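Local coordinates for small S protein (Podospora anserina, PDB 2WVO) that drives heterokaryon incompatibility, triggering a lethal reaction on meeting the [het-s] prion, while its globular domain inhibits prion formation by its own C-terminal prion domain, at the interface of chains A and B. Numbering follows the deposited sequence. Chains: chain A/B, Small S protein.

Contacts 1 and 2 belong to one two-fold symmetric interface, and their C-alpha centres lie about 10 Å apart. Helix 75-104 of both chains runs through both patches, and A:Leu89 and B:Glu92 take part in each. Contact 1 adds the N-terminal helix 3-9 of each chain and is mainly apolar, built on a pair of phenylalanine rings; contact 2 lies further along the paired long helices and is mainly charged. The symmetry repeats contact 2 with the chains exchanged, which places ionic pairs on both sides of the aromatic centre. The protein is a homodimer, and this arrangement fits a dimer interface.

Contact 1: the interface of chains A and B. Residues chain A 5, 8, 89, 92, 96; chain B 5, 8-9, 89, 92.
A:Phe5 and B:Phe5 meet tip to tip across the two-fold interface and stack, their ring centroids 4.1 Å apart and their planes only 10° from parallel. The stack is slipped so that each CZ lies over the centre of the other ring, 3.6 Å above its plane. In both copies CG stands anti to the backbone N (chi1 -169° in A:Phe5, -172° in B:Phe5), which carries the ring across to the partner ring. The tips also approach backbone: B:Phe5 CZ lies 3.4 Å from the carbonyl O of A:Phe5.

Aliphatic groups frame the stack. The CG1 branch of A:Val8 touches B:Phe5 CE1 at 3.7 Å, and B:Val8 repays this on A:Phe5. At the edge of the A:Phe5 ring, in its plane, lie B:Ala9 CB and B:Leu89 CD1, the methyl of B:Ala9 being 3.8 Å from CE2. As the twin of the leucine contact, A:Leu89 CD1 reaches B:Phe5 CE1 at 4.0 Å. The other methyl of B:Leu89, CD2, rests against the aliphatic stem of A:Lys96, 3.7 Å from CE.

Polar atoms play little part. A:Leu89 CD2 packs at 3.5 Å from the carboxylate OE1 of B:Glu92, their side chains crossing at about a right angle, and no polar pair bonds across the patch. As an apolar centre of the homodimer, the site joins the N-terminal helix of each chain to the N-terminal and long helices of the other.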
# COMPACT_ATOMS: atom_id res chain seq x y z
N PHE A 5 9.48 1.07 -9.60
CA PHE A 5 10.32 1.99 -8.83
C PHE A 5 11.23 2.87 -9.71
O PHE A 5 11.32 4.08 -9.50
CB PHE A 5 11.15 1.21 -7.79
CG PHE A 5 11.84 2.07 -6.76
CD1 PHE A 5 11.22 2.35 -5.54
CD2 PHE A 5 13.11 2.62 -7.01
CE1 PHE A 5 11.85 3.15 -4.58
CE2 PHE A 5 13.74 3.42 -6.06
CZ PHE A 5 13.12 3.68 -4.84
N VAL A 8 9.12 5.51 -11.64
CA VAL A 8 8.77 6.62 -10.73
C VAL A 8 9.97 7.53 -10.40
O VAL A 8 9.80 8.74 -10.20
CB VAL A 8 8.11 6.11 -9.42
CG1 VAL A 8 7.79 7.27 -8.47
CG2 VAL A 8 6.86 5.30 -9.72
N LEU A 89 3.82 2.42 -7.51
CA LEU A 89 4.32 2.02 -6.19
C LEU A 89 3.60 0.80 -5.63
O LEU A 89 4.19 -0.02 -4.92
CB LEU A 89 4.20 3.19 -5.21
CG LEU A 89 5.45 4.05 -4.92
CD1 LEU A 89 6.55 3.99 -5.97
CD2 LEU A 89 5.07 5.49 -4.63
N GLU A 92 5.11 -2.10 -7.49
CA GLU A 92 6.43 -2.30 -6.93
C GLU A 92 6.36 -3.14 -5.65
O GLU A 92 7.10 -4.12 -5.47
CB GLU A 92 7.08 -0.93 -6.65
CG GLU A 92 8.45 -0.99 -5.92
CD GLU A 92 9.55 -1.71 -6.72
OE1 GLU A 92 9.43 -1.83 -7.96
OE2 GLU A 92 10.56 -2.13 -6.09
N LYS A 96 7.56 -7.01 -4.57
CA LYS A 96 8.35 -7.26 -3.36
C LYS A 96 7.76 -8.40 -2.53
O LYS A 96 8.48 -9.30 -2.11
CB LYS A 96 8.41 -6.00 -2.51
CG LYS A 96 9.23 -4.87 -3.11
CD LYS A 96 9.32 -3.75 -2.11
CE LYS A 96 10.66 -3.08 -2.16
NZ LYS A 96 11.77 -3.91 -1.69
N PHE B 5 11.17 7.44 -0.40
CA PHE B 5 11.54 6.97 -1.75
C PHE B 5 13.05 7.13 -2.03
O PHE B 5 13.68 6.22 -2.58
CB PHE B 5 10.73 7.71 -2.82
CG PHE B 5 10.91 7.17 -4.23
CD1 PHE B 5 10.01 6.24 -4.75
CD2 PHE B 5 11.97 7.61 -5.04
CE1 PHE B 5 10.16 5.75 -6.06
CE2 PHE B 5 12.13 7.12 -6.34
CZ PHE B 5 11.22 6.18 -6.86
N VAL B 8 15.05 4.50 0.05
CA VAL B 8 14.97 3.19 -0.61
C VAL B 8 15.85 3.15 -1.88
O VAL B 8 16.48 2.12 -2.17
CB VAL B 8 13.49 2.76 -0.92
CG1 VAL B 8 13.43 1.44 -1.68
CG2 VAL B 8 12.67 2.63 0.34
N ALA B 9 15.88 4.27 -2.61
CA ALA B 9 16.73 4.42 -3.81
C ALA B 9 18.25 4.37 -3.54
O ALA B 9 19.03 4.17 -4.47
CB ALA B 9 16.37 5.70 -4.60
N LEU B 89 8.17 2.49 1.70
CA LEU B 89 7.24 2.73 0.58
C LEU B 89 5.83 3.10 1.06
O LEU B 89 5.14 3.93 0.45
CB LEU B 89 7.20 1.51 -0.33
CG LEU B 89 7.99 1.40 -1.66
CD1 LEU B 89 9.06 2.48 -1.91
CD2 LEU B 89 8.56 -0.01 -1.82
N GLU B 92 5.89 6.59 2.18
CA GLU B 92 5.92 7.43 1.00
C GLU B 92 4.54 7.58 0.30
O GLU B 92 4.19 8.68 -0.12
CB GLU B 92 7.02 6.93 0.04
CG GLU B 92 7.90 8.09 -0.47
CD GLU B 92 7.47 8.51 -1.82
OE1 GLU B 92 6.97 7.61 -2.53
OE2 GLU B 92 7.62 9.71 -2.18

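Contact 2: the interface of chains A and B. Residues chain A 82, 85-86, 89; chain B 92, 96, 100.
The guanidinium of B:Arg100 turns its edge to chain A, where A:Ser82 CB and the carboxylate carbon CD of A:Glu86 lie in its plane. This is a polar helix-helix contact of the HeLo domain, made between the long helices 75-104 of the two chains. NH1 and NH2 of B:Arg100 grip A:Glu86 end-on in a salt bridge, and both donate to the same oxygen, OE2, from NH1 at 2.5 Å and from NH2 at 2.8 Å. OE2 lies within 2° of the guanidinium plane, but the carboxylate is turned 47° against it. NH1 meets OE2 nearly along its C-O axis, and NH2 comes from above the carboxylate plane.

NH1 also donates to the hydroxyl OG of A:Ser82 at 2.9 Å, again in the guanidinium plane, and with the two bonds to A:Glu86 this would restrain rotation of the group. A bend at chi3 of B:Arg100 (-64°) turns the guanidinium edge toward A:Ser82 and A:Glu86, and CG and CD pack against A:Ser82 CB.

B:Lys96 crosses A:Glu85 at about a right angle and forms a second salt bridge, NZ to OE2 at 2.7 Å. The amine nitrogen comes to the anti side of that oxygen, tilted out of the carboxylate plane. The B:Lys96 chain bends at chi3 and chi4, which lays CE against A:Glu85 CB and the CD2 methyl of A:Leu89, each 3.8 Å away. A:Glu86 runs past B:Lys96 in the opposite direction; its OE2 stays 6.0 Å from NZ, where the opposite charges may still attract.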
# COMPACT_ATOMS: atom_id res chain seq x y z
N SER A 82 0.33 12.27 -9.17
CA SER A 82 0.52 11.65 -7.87
C SER A 82 -0.15 10.28 -7.84
O SER A 82 0.45 9.29 -7.44
CB SER A 82 -0.07 12.57 -6.80
OG SER A 82 0.00 11.96 -5.53
N GLU A 85 1.65 7.72 -10.08
CA GLU A 85 2.85 7.33 -9.33
C GLU A 85 2.51 6.34 -8.20
O GLU A 85 3.24 5.37 -7.99
CB GLU A 85 3.56 8.56 -8.77
CG GLU A 85 4.35 9.31 -9.81
CD GLU A 85 4.85 10.66 -9.33
OE1 GLU A 85 5.74 11.23 -10.00
OE2 GLU A 85 4.36 11.18 -8.30
N GLU A 86 1.41 6.59 -7.49
CA GLU A 86 0.95 5.69 -6.42
C GLU A 86 0.57 4.29 -6.96
O GLU A 86 0.87 3.29 -6.33
CB GLU A 86 -0.15 6.33 -5.50
CG GLU A 86 0.09 5.97 -3.96
CD GLU A 86 -0.70 6.78 -2.94
OE1 GLU A 86 -1.08 6.23 -1.87
OE2 GLU A 86 -0.93 7.97 -3.15
N LEU A 89 3.82 2.42 -7.51
CA LEU A 89 4.32 2.02 -6.19
C LEU A 89 3.60 0.80 -5.63
O LEU A 89 4.19 -0.02 -4.92
CB LEU A 89 4.20 3.19 -5.21
CG LEU A 89 5.45 4.05 -4.92
CD1 LEU A 89 6.55 3.99 -5.97
CD2 LEU A 89 5.07 5.49 -4.63
N GLU B 92 5.89 6.59 2.18
CA GLU B 92 5.92 7.43 1.00
C GLU B 92 4.54 7.58 0.30
O GLU B 92 4.19 8.68 -0.12
CB GLU B 92 7.02 6.93 0.04
CG GLU B 92 7.90 8.09 -0.47
CD GLU B 92 7.47 8.51 -1.82
OE1 GLU B 92 6.97 7.61 -2.53
OE2 GLU B 92 7.62 9.71 -2.18
N LYS B 96 2.10 10.95 -0.18
CA LYS B 96 1.46 11.27 -1.44
C LYS B 96 -0.03 11.52 -1.26
O LYS B 96 -0.56 12.47 -1.81
CB LYS B 96 1.65 10.14 -2.45
CG LYS B 96 3.06 9.91 -2.92
CD LYS B 96 3.03 8.86 -3.99
CE LYS B 96 4.06 9.11 -5.05
NZ LYS B 96 3.93 10.40 -5.72
N ARG B 100 -2.11 15.10 -1.81
CA ARG B 100 -3.31 15.23 -2.64
C ARG B 100 -4.45 15.92 -1.87
O ARG B 100 -5.23 16.68 -2.45
CB ARG B 100 -3.76 13.87 -3.19
CG ARG B 100 -2.78 13.29 -4.19
CD ARG B 100 -3.40 12.20 -5.06
NE ARG B 100 -3.83 11.03 -4.29
CZ ARG B 100 -3.04 10.03 -3.92
NH1 ARG B 100 -1.74 10.05 -4.22
NH2 ARG B 100 -3.53 9.02 -3.22